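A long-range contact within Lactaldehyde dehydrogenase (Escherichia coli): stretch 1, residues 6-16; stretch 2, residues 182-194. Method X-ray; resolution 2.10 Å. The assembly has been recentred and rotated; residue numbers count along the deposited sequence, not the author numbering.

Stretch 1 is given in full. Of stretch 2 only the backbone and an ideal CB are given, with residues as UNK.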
ATOM      1  N   GLN A   6      -6.199 -18.070  45.605  1.00 28.95           N
ATOM      2  CA  GLN A   6      -5.112 -18.772  44.939  1.00 28.20           C
ATOM      3  C   GLN A   6      -5.513 -19.062  43.478  1.00 26.09           C
ATOM      4  O   GLN A   6      -6.364 -19.910  43.212  1.00 27.09           O
ATOM      5  CB  GLN A   6      -4.783 -20.068  45.692  1.00 29.08           C
ATOM      6  CG  GLN A   6      -4.566 -19.806  47.190  1.00 32.38           C
ATOM      7  CD  GLN A   6      -3.623 -20.811  47.838  1.00 34.13           C
ATOM      8  OE1 GLN A   6      -2.853 -20.442  48.739  1.00 35.47           O
ATOM      9  NE2 GLN A   6      -3.688 -22.067  47.430  1.00 31.06           N
ATOM     10  N   HIS A   7      -4.904 -18.329  42.554  1.00 23.49           N
ATOM     11  CA  HIS A   7      -5.234 -18.440  41.140  1.00 20.42           C
ATOM     12  C   HIS A   7      -4.716 -19.667  40.374  1.00 18.86           C
ATOM     13  O   HIS A   7      -3.615 -20.163  40.622  1.00 18.23           O
ATOM     14  CB  HIS A   7      -4.766 -17.177  40.406  1.00 19.43           C
ATOM     15  CG  HIS A   7      -5.497 -15.933  40.810  1.00 17.96           C
ATOM     16  ND1 HIS A   7      -6.860 -15.792  40.664  1.00 17.58           N
ATOM     17  CD2 HIS A   7      -5.056 -14.771  41.343  1.00 17.87           C
ATOM     18  CE1 HIS A   7      -7.226 -14.596  41.090  1.00 16.66           C
ATOM     19  NE2 HIS A   7      -6.149 -13.955  41.507  1.00 16.75           N
ATOM     20  N   PRO A   8      -5.542 -20.179  39.448  1.00 18.09           N
ATOM     21  CA  PRO A   8      -5.197 -21.330  38.615  1.00 16.43           C
ATOM     22  C   PRO A   8      -4.747 -20.761  37.250  1.00 18.41           C
ATOM     23  O   PRO A   8      -5.011 -19.593  36.942  1.00 16.60           O
ATOM     24  CB  PRO A   8      -6.521 -22.060  38.478  1.00 17.36           C
ATOM     25  CG  PRO A   8      -7.484 -20.914  38.360  1.00 16.70           C
ATOM     26  CD  PRO A   8      -7.001 -19.947  39.426  1.00 15.90           C
ATOM     27  N   MET A   9      -4.066 -21.578  36.458  1.00 17.20           N
ATOM     28  CA  MET A   9      -3.666 -21.141  35.136  1.00 17.03           C
ATOM     29  C   MET A   9      -4.784 -21.443  34.123  1.00 16.55           C
ATOM     30  O   MET A   9      -5.741 -22.152  34.447  1.00 17.55           O
ATOM     31  CB  MET A   9      -2.375 -21.851  34.699  1.00 16.13           C
ATOM     32  CG  MET A   9      -1.134 -21.451  35.498  1.00 17.55           C
ATOM     33  SD  MET A   9       0.400 -22.242  34.914  1.00 18.15           S
ATOM     34  CE  MET A   9       1.202 -22.624  36.489  1.00 16.13           C
ATOM     35  N   TYR A  10      -4.688 -20.881  32.929  1.00 13.94           N
ATOM     36  CA  TYR A  10      -5.683 -21.167  31.914  1.00 13.85           C
ATOM     37  C   TYR A  10      -5.025 -21.860  30.722  1.00 14.19           C
ATOM     38  O   TYR A  10      -4.367 -21.218  29.905  1.00 13.81           O
ATOM     39  CB  TYR A  10      -6.389 -19.891  31.456  1.00 13.09           C
ATOM     40  CG  TYR A  10      -7.634 -20.171  30.654  1.00 13.83           C
ATOM     41  CD1 TYR A  10      -8.784 -20.675  31.270  1.00 13.72           C
ATOM     42  CD2 TYR A  10      -7.661 -19.960  29.274  1.00 12.29           C
ATOM     43  CE1 TYR A  10      -9.938 -20.953  30.527  1.00 14.41           C
ATOM     44  CE2 TYR A  10      -8.807 -20.237  28.522  1.00 12.89           C
ATOM     45  CZ  TYR A  10      -9.935 -20.736  29.152  1.00 14.76           C
ATOM     46  OH  TYR A  10     -11.055 -21.019  28.412  1.00 13.95           O
ATOM     47  N   ILE A  11      -5.187 -23.177  30.664  1.00 15.84           N
ATOM     48  CA  ILE A  11      -4.580 -23.987  29.623  1.00 16.69           C
ATOM     49  C   ILE A  11      -5.559 -24.883  28.836  1.00 17.38           C
ATOM     50  O   ILE A  11      -6.346 -25.629  29.416  1.00 18.70           O
ATOM     51  CB  ILE A  11      -3.471 -24.870  30.238  1.00 16.64           C
ATOM     52  CG1 ILE A  11      -2.425 -23.972  30.907  1.00 18.99           C
ATOM     53  CG2 ILE A  11      -2.834 -25.751  29.166  1.00 16.33           C
ATOM     54  CD1 ILE A  11      -1.451 -24.706  31.815  1.00 18.46           C
ATOM     55  N   ASP A  12      -5.486 -24.784  27.514  1.00 14.77           N
ATOM     56  CA  ASP A  12      -6.324 -25.556  26.609  1.00 14.72           C
ATOM     57  C   ASP A  12      -7.853 -25.464  26.856  1.00 14.65           C
ATOM     58  O   ASP A  12      -8.550 -26.482  26.906  1.00 11.39           O
ATOM     59  CB  ASP A  12      -5.878 -27.028  26.615  1.00 15.06           C
ATOM     60  CG  ASP A  12      -6.420 -27.814  25.422  1.00 16.47           C
ATOM     61  OD1 ASP A  12      -6.931 -27.188  24.468  1.00 15.86           O
ATOM     62  OD2 ASP A  12      -6.321 -29.059  25.432  1.00 15.02           O
ATOM     63  N   GLY A  13      -8.350 -24.242  27.021  1.00 13.99           N
ATOM     64  CA  GLY A  13      -9.775 -24.043  27.198  1.00 13.24           C
ATOM     65  C   GLY A  13     -10.380 -24.280  28.567  1.00 17.10           C
ATOM     66  O   GLY A  13     -11.606 -24.328  28.698  1.00 17.33           O
ATOM     67  N   GLN A  14      -9.545 -24.421  29.589  1.00 15.26           N
ATOM     68  CA  GLN A  14     -10.050 -24.636  30.942  1.00 18.26           C
ATOM     69  C   GLN A  14      -9.086 -24.152  32.040  1.00 17.90           C
ATOM     70  O   GLN A  14      -7.871 -24.108  31.833  1.00 18.22           O
ATOM     71  CB  GLN A  14     -10.335 -26.131  31.172  1.00 17.78           C
ATOM     72  CG  GLN A  14      -9.083 -27.014  31.141  1.00 18.27           C
ATOM     73  CD  GLN A  14      -9.381 -28.509  31.296  1.00 22.37           C
ATOM     74  OE1 GLN A  14      -8.472 -29.343  31.249  1.00 20.46           O
ATOM     75  NE2 GLN A  14     -10.653 -28.847  31.484  1.00 22.06           N
ATOM     76  N   PHE A  15      -9.630 -23.765  33.186  1.00 17.43           N
ATOM     77  CA  PHE A  15      -8.761 -23.379  34.279  1.00 20.25           C
ATOM     78  C   PHE A  15      -8.173 -24.635  34.944  1.00 21.12           C
ATOM     79  O   PHE A  15      -8.902 -25.583  35.232  1.00 21.91           O
ATOM     80  CB  PHE A  15      -9.517 -22.541  35.316  1.00 18.65           C
ATOM     81  CG  PHE A  15      -9.802 -21.134  34.868  1.00 19.21           C
ATOM     82  CD1 PHE A  15     -11.065 -20.775  34.419  1.00 17.68           C
ATOM     83  CD2 PHE A  15      -8.794 -20.173  34.879  1.00 17.46           C
ATOM     84  CE1 PHE A  15     -11.326 -19.475  33.993  1.00 20.10           C
ATOM     85  CE2 PHE A  15      -9.044 -18.869  34.454  1.00 17.29           C
ATOM     86  CZ  PHE A  15     -10.312 -18.521  34.007  1.00 18.26           C
ATOM     87  N   VAL A  16      -6.862 -24.650  35.138  1.00 22.90           N
ATOM     88  CA  VAL A  16      -6.206 -25.794  35.748  1.00 24.35           C
ATOM     89  C   VAL A  16      -5.618 -25.503  37.136  1.00 24.92           C
ATOM     90  O   VAL A  16      -4.713 -24.680  37.277  1.00 25.39           O
ATOM     91  CB  VAL A  16      -5.077 -26.336  34.837  1.00 24.89           C
ATOM     92  CG1 VAL A  16      -4.420 -27.551  35.484  1.00 27.06           C
ATOM     93  CG2 VAL A  16      -5.641 -26.711  33.479  1.00 26.27           C
ATOM     94  N   UNK A 182      -0.750 -10.062  38.080  1.00 13.77           N
ATOM     95  CA  UNK A 182      -1.443 -11.143  37.380  1.00 14.37           C
ATOM     96  C   UNK A 182      -2.985 -11.145  37.499  1.00 15.46           C
ATOM     97  O   UNK A 182      -3.675 -11.733  36.663  1.00 16.40           O
ATOM     98  CB  UNK A 182      -0.910 -12.477  37.906  1.00 14.37           C
ATOM     99  N   UNK A 183      -3.505 -10.497  38.535  1.00 16.75           N
ATOM    100  CA  UNK A 183      -4.944 -10.483  38.768  1.00 16.31           C
ATOM    101  C   UNK A 183      -5.810 -10.004  37.603  1.00 16.23           C
ATOM    102  O   UNK A 183      -6.801 -10.653  37.259  1.00 16.61           O
ATOM    103  CB  UNK A 183      -5.232  -9.598  39.982  1.00 16.31           C
ATOM    104  N   UNK A 184      -5.432  -8.876  37.014  1.00 14.74           N
ATOM    105  CA  UNK A 184      -6.163  -8.359  35.873  1.00 13.58           C
ATOM    106  C   UNK A 184      -6.146  -9.372  34.710  1.00 12.28           C
ATOM    107  O   UNK A 184      -7.103  -9.472  33.945  1.00 12.90           O
ATOM    108  CB  UNK A 184      -5.568  -7.021  35.431  1.00 13.58           C
ATOM    109  N   UNK A 185      -5.050 -10.124  34.614  1.00 11.63           N
ATOM    110  CA  UNK A 185      -4.905 -11.136  33.575  1.00 11.44           C
ATOM    111  C   UNK A 185      -5.819 -12.353  33.814  1.00 13.60           C
ATOM    112  O   UNK A 185      -6.319 -12.965  32.869  1.00 12.02           O
ATOM    113  CB  UNK A 185      -3.445 -11.588  33.497  1.00 11.44           C
ATOM    114  N   UNK A 186      -6.008 -12.704  35.085  1.00 14.06           N
ATOM    115  CA  UNK A 186      -6.906 -13.794  35.421  1.00 12.43           C
ATOM    116  C   UNK A 186      -8.340 -13.409  35.032  1.00 11.09           C
ATOM    117  O   UNK A 186      -9.095 -14.216  34.507  1.00 13.25           O
ATOM    118  CB  UNK A 186      -6.814 -14.132  36.910  1.00 12.43           C
ATOM    119  N   UNK A 187      -8.688 -12.154  35.299  1.00 13.11           N
ATOM    120  CA  UNK A 187     -10.002 -11.660  34.934  1.00 13.63           C
ATOM    121  C   UNK A 187     -10.182 -11.703  33.395  1.00 14.15           C
ATOM    122  O   UNK A 187     -11.263 -12.002  32.887  1.00 13.31           O
ATOM    123  CB  UNK A 187     -10.196 -10.238  35.466  1.00 13.63           C
ATOM    124  N   UNK A 188      -9.104 -11.413  32.671  1.00 14.33           N
ATOM    125  CA  UNK A 188      -9.160 -11.480  31.216  1.00 13.27           C
ATOM    126  C   UNK A 188      -9.428 -12.923  30.760  1.00 12.79           C
ATOM    127  O   UNK A 188     -10.232 -13.161  29.860  1.00 13.55           O
ATOM    128  CB  UNK A 188      -7.858 -10.957  30.607  1.00 13.27           C
ATOM    129  N   UNK A 189      -8.748 -13.873  31.401  1.00 13.16           N
ATOM    130  CA  UNK A 189      -8.932 -15.285  31.080  1.00 14.33           C
ATOM    131  C   UNK A 189     -10.373 -15.781  31.367  1.00 15.63           C
ATOM    132  O   UNK A 189     -10.928 -16.583  30.611  1.00 15.66           O
ATOM    133  CB  UNK A 189      -7.927 -16.120  31.876  1.00 14.33           C
ATOM    134  N   UNK A 190     -10.956 -15.303  32.465  1.00 16.23           N
ATOM    135  CA  UNK A 190     -12.321 -15.681  32.802  1.00 16.60           C
ATOM    136  C   UNK A 190     -13.310 -15.261  31.703  1.00 15.97           C
ATOM    137  O   UNK A 190     -14.252 -15.988  31.386  1.00 17.29           O
ATOM    138  CB  UNK A 190     -12.721 -15.055  34.139  1.00 16.60           C
ATOM    139  N   UNK A 191     -13.080 -14.079  31.136  1.00 15.73           N
ATOM    140  CA  UNK A 191     -13.922 -13.592  30.049  1.00 13.40           C
ATOM    141  C   UNK A 191     -13.776 -14.493  28.806  1.00 14.80           C
ATOM    142  O   UNK A 191     -14.761 -14.865  28.169  1.00 14.75           O
ATOM    143  CB  UNK A 191     -13.561 -12.145  29.707  1.00 13.40           C
ATOM    144  N   UNK A 192     -12.531 -14.844  28.496  1.00 13.51           N
ATOM    145  CA  UNK A 192     -12.247 -15.736  27.385  1.00 14.10           C
ATOM    146  C   UNK A 192     -12.950 -17.092  27.576  1.00 14.74           C
ATOM    147  O   UNK A 192     -13.535 -17.657  26.647  1.00 13.99           O
ATOM    148  CB  UNK A 192     -10.736 -15.932  27.241  1.00 14.10           C
ATOM    149  N   UNK A 193     -12.884 -17.594  28.802  1.00 15.84           N
ATOM    150  CA  UNK A 193     -13.522 -18.860  29.127  1.00 17.46           C
ATOM    151  C   UNK A 193     -15.060 -18.778  29.048  1.00 17.02           C
ATOM    152  O   UNK A 193     -15.712 -19.652  28.485  1.00 18.76           O
ATOM    153  CB  UNK A 193     -13.093 -19.305  30.527  1.00 17.46           C
ATOM    154  N   UNK A 194     -15.613 -17.707  29.603  1.00 17.87           N
ATOM    155  CA  UNK A 194     -17.055 -17.502  29.595  1.00 20.64           C
ATOM    156  C   UNK A 194     -17.692 -17.371  28.202  1.00 19.57           C
ATOM    157  O   UNK A 194     -18.777 -17.896  27.973  1.00 18.69           O
ATOM    158  CB  UNK A 194     -17.375 -16.245  30.406  1.00 20.64           C
TER

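Stretch 1 is a β-hairpin preceded by a short loop; its strand 9-11 runs alongside the helix of stretch 2 at 36°, the axes 9.3 Å apart. His 7, Tyr 10 and Phe 15 are the side chains it offers.

Position 182 directs its CB toward stretch 1, yet finds nothing within 5.5 Å, so many residues would do. With phi at -87° and no helical hydrogen bond needed from its nitrogen, proline is allowed, and Pro 182 is found.

At 183 the CB points sideways, 4.7 Å from His 7 NE2. A medium-length polar side chain could reach that nitrogen: Asn, Asp, Ser or Gln. The residue is Asn 183, whose OD1 lies at the edge of the imidazole and accepts a weak hydrogen bond from His 7 NE2 (3.0 Å, angle 120°).

Positions 184 and 185 are out of reach, and stretch 1 sets no preference; they are Asn 184 and Ala 185.

Position 186 points toward stretch 1, its CB 4.1 Å from His 7 ND1 and beside a ring face. Ile, Leu, Val or Met could cover that face. Ile 186 does so: CG1 sits 3.9 Å from the centroid of the His 7 ring, 20° off its normal, in a CH-pi contact, while CD1 extends to 3.4 Å from Pro 8 O.

Positions 187 and 188 impose nothing from this side; they hold Ala 187 and Phe 188.

At 189 the CB points toward the hairpin, lying 3.9 Å from Phe 15 CE2 and 4.1 Å from Tyr 10 CB. With two aromatic residues this near, a small side chain such as Ala or Ser fits most easily. Ala 189 places its methyl against both, and its carbonyl O lies over one face of the Tyr 10 ring.

Position 190 points away, though its CB is 4.2 Å from Phe 15 CZ. A long, flexible chain suits it: Lys, Arg, Gln or Glu. In Lys 190, CG packs 3.6 Å from Phe 15 CZ, and the extended chain then leads away from the ring, leaving NZ 6.6 Å from Phe 15 CZ.

Position 191 points away and is unconstrained here: Ile 191.

At 192 the CB points toward stretch 1, 4.9 Å from Tyr 10 CE2, which favours a modest apolar group such as Val, Ala or Ile. Val 192 brings CG1 to 4.2 Å from Tyr 10 CE2.

Position 193 faces a phenol, its CB 3.4 Å from Tyr 10 OH. A short acceptor, Asp, Asn or Ser, is apt. Asp 193 OD2 accepts a 2.8 Å hydrogen bond from Tyr 10 OH.

Position 194 points sideways without contact; Glu 194 occupies it.

Stretch 2, residues 182-194: PNNAIAFAKIVDE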
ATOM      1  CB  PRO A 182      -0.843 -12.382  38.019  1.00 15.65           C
ATOM      2  CG  PRO A 182      -0.750 -11.953  39.460  1.00 15.80           C
ATOM      3  CD  PRO A 182      -0.185 -10.544  39.356  1.00 14.61           C
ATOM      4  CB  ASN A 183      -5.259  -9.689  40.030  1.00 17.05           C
ATOM      5  CG  ASN A 183      -4.624 -10.306  41.251  1.00 17.30           C
ATOM      6  OD1 ASN A 183      -4.388 -11.512  41.280  1.00 16.45           O
ATOM      7  ND2 ASN A 183      -4.349  -9.493  42.263  1.00 16.79           N
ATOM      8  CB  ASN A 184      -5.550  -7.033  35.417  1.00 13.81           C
ATOM      9  CG  ASN A 184      -4.134  -7.193  34.910  1.00 14.34           C
ATOM     10  OD1 ASN A 184      -3.922  -7.568  33.744  1.00 13.51           O
ATOM     11  ND2 ASN A 184      -3.161  -6.932  35.755  1.00 14.15           N
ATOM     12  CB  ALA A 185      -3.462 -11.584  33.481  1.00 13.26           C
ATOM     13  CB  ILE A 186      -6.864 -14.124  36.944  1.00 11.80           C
ATOM     14  CG1 ILE A 186      -5.593 -14.907  37.272  1.00 10.42           C
ATOM     15  CG2 ILE A 186      -8.108 -14.935  37.349  1.00  9.85           C
ATOM     16  CD1 ILE A 186      -5.535 -16.271  36.620  1.00 11.66           C
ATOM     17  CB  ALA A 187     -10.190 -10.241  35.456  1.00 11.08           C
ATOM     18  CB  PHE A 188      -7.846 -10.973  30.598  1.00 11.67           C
ATOM     19  CG  PHE A 188      -7.896 -10.837  29.094  1.00 13.77           C
ATOM     20  CD1 PHE A 188      -7.860 -11.961  28.272  1.00 11.77           C
ATOM     21  CD2 PHE A 188      -7.982  -9.581  28.503  1.00 12.24           C
ATOM     22  CE1 PHE A 188      -7.914 -11.833  26.880  1.00 14.83           C
ATOM     23  CE2 PHE A 188      -8.038  -9.444  27.115  1.00 13.61           C
ATOM     24  CZ  PHE A 188      -8.001 -10.571  26.304  1.00 11.76           C
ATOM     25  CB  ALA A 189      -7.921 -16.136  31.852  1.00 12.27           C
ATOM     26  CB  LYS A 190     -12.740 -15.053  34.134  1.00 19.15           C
ATOM     27  CG  LYS A 190     -12.019 -15.612  35.350  1.00 21.02           C
ATOM     28  CD  LYS A 190     -12.484 -14.906  36.625  1.00 27.27           C
ATOM     29  CE  LYS A 190     -11.817 -15.481  37.874  1.00 29.75           C
ATOM     30  NZ  LYS A 190     -12.327 -14.824  39.118  1.00 31.55           N
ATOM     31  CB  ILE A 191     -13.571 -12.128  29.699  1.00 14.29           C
ATOM     32  CG1 ILE A 191     -14.036 -11.215  30.842  1.00 13.57           C
ATOM     33  CG2 ILE A 191     -14.223 -11.726  28.368  1.00 11.36           C
ATOM     34  CD1 ILE A 191     -13.514  -9.800  30.765  1.00 16.14           C
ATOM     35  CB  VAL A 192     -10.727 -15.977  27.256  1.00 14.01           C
ATOM     36  CG1 VAL A 192     -10.454 -17.128  26.291  1.00 13.59           C
ATOM     37  CG2 VAL A 192     -10.040 -14.695  26.776  1.00 13.97           C
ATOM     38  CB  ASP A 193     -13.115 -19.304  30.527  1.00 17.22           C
ATOM     39  CG  ASP A 193     -13.528 -20.725  30.823  1.00 19.60           C
ATOM     40  OD1 ASP A 193     -14.078 -20.960  31.915  1.00 22.08           O
ATOM     41  OD2 ASP A 193     -13.296 -21.607  29.968  1.00 18.13           O
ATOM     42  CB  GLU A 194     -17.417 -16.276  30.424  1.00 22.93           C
ATOM     43  CG  GLU A 194     -17.611 -16.576  31.886  1.00 32.12           C
ATOM     44  CD  GLU A 194     -17.650 -15.321  32.732  1.00 37.02           C
ATOM     45  OE1 GLU A 194     -18.275 -14.326  32.294  1.00 38.11           O
ATOM     46  OE2 GLU A 194     -17.058 -15.338  33.836  1.00 38.84           O
TER
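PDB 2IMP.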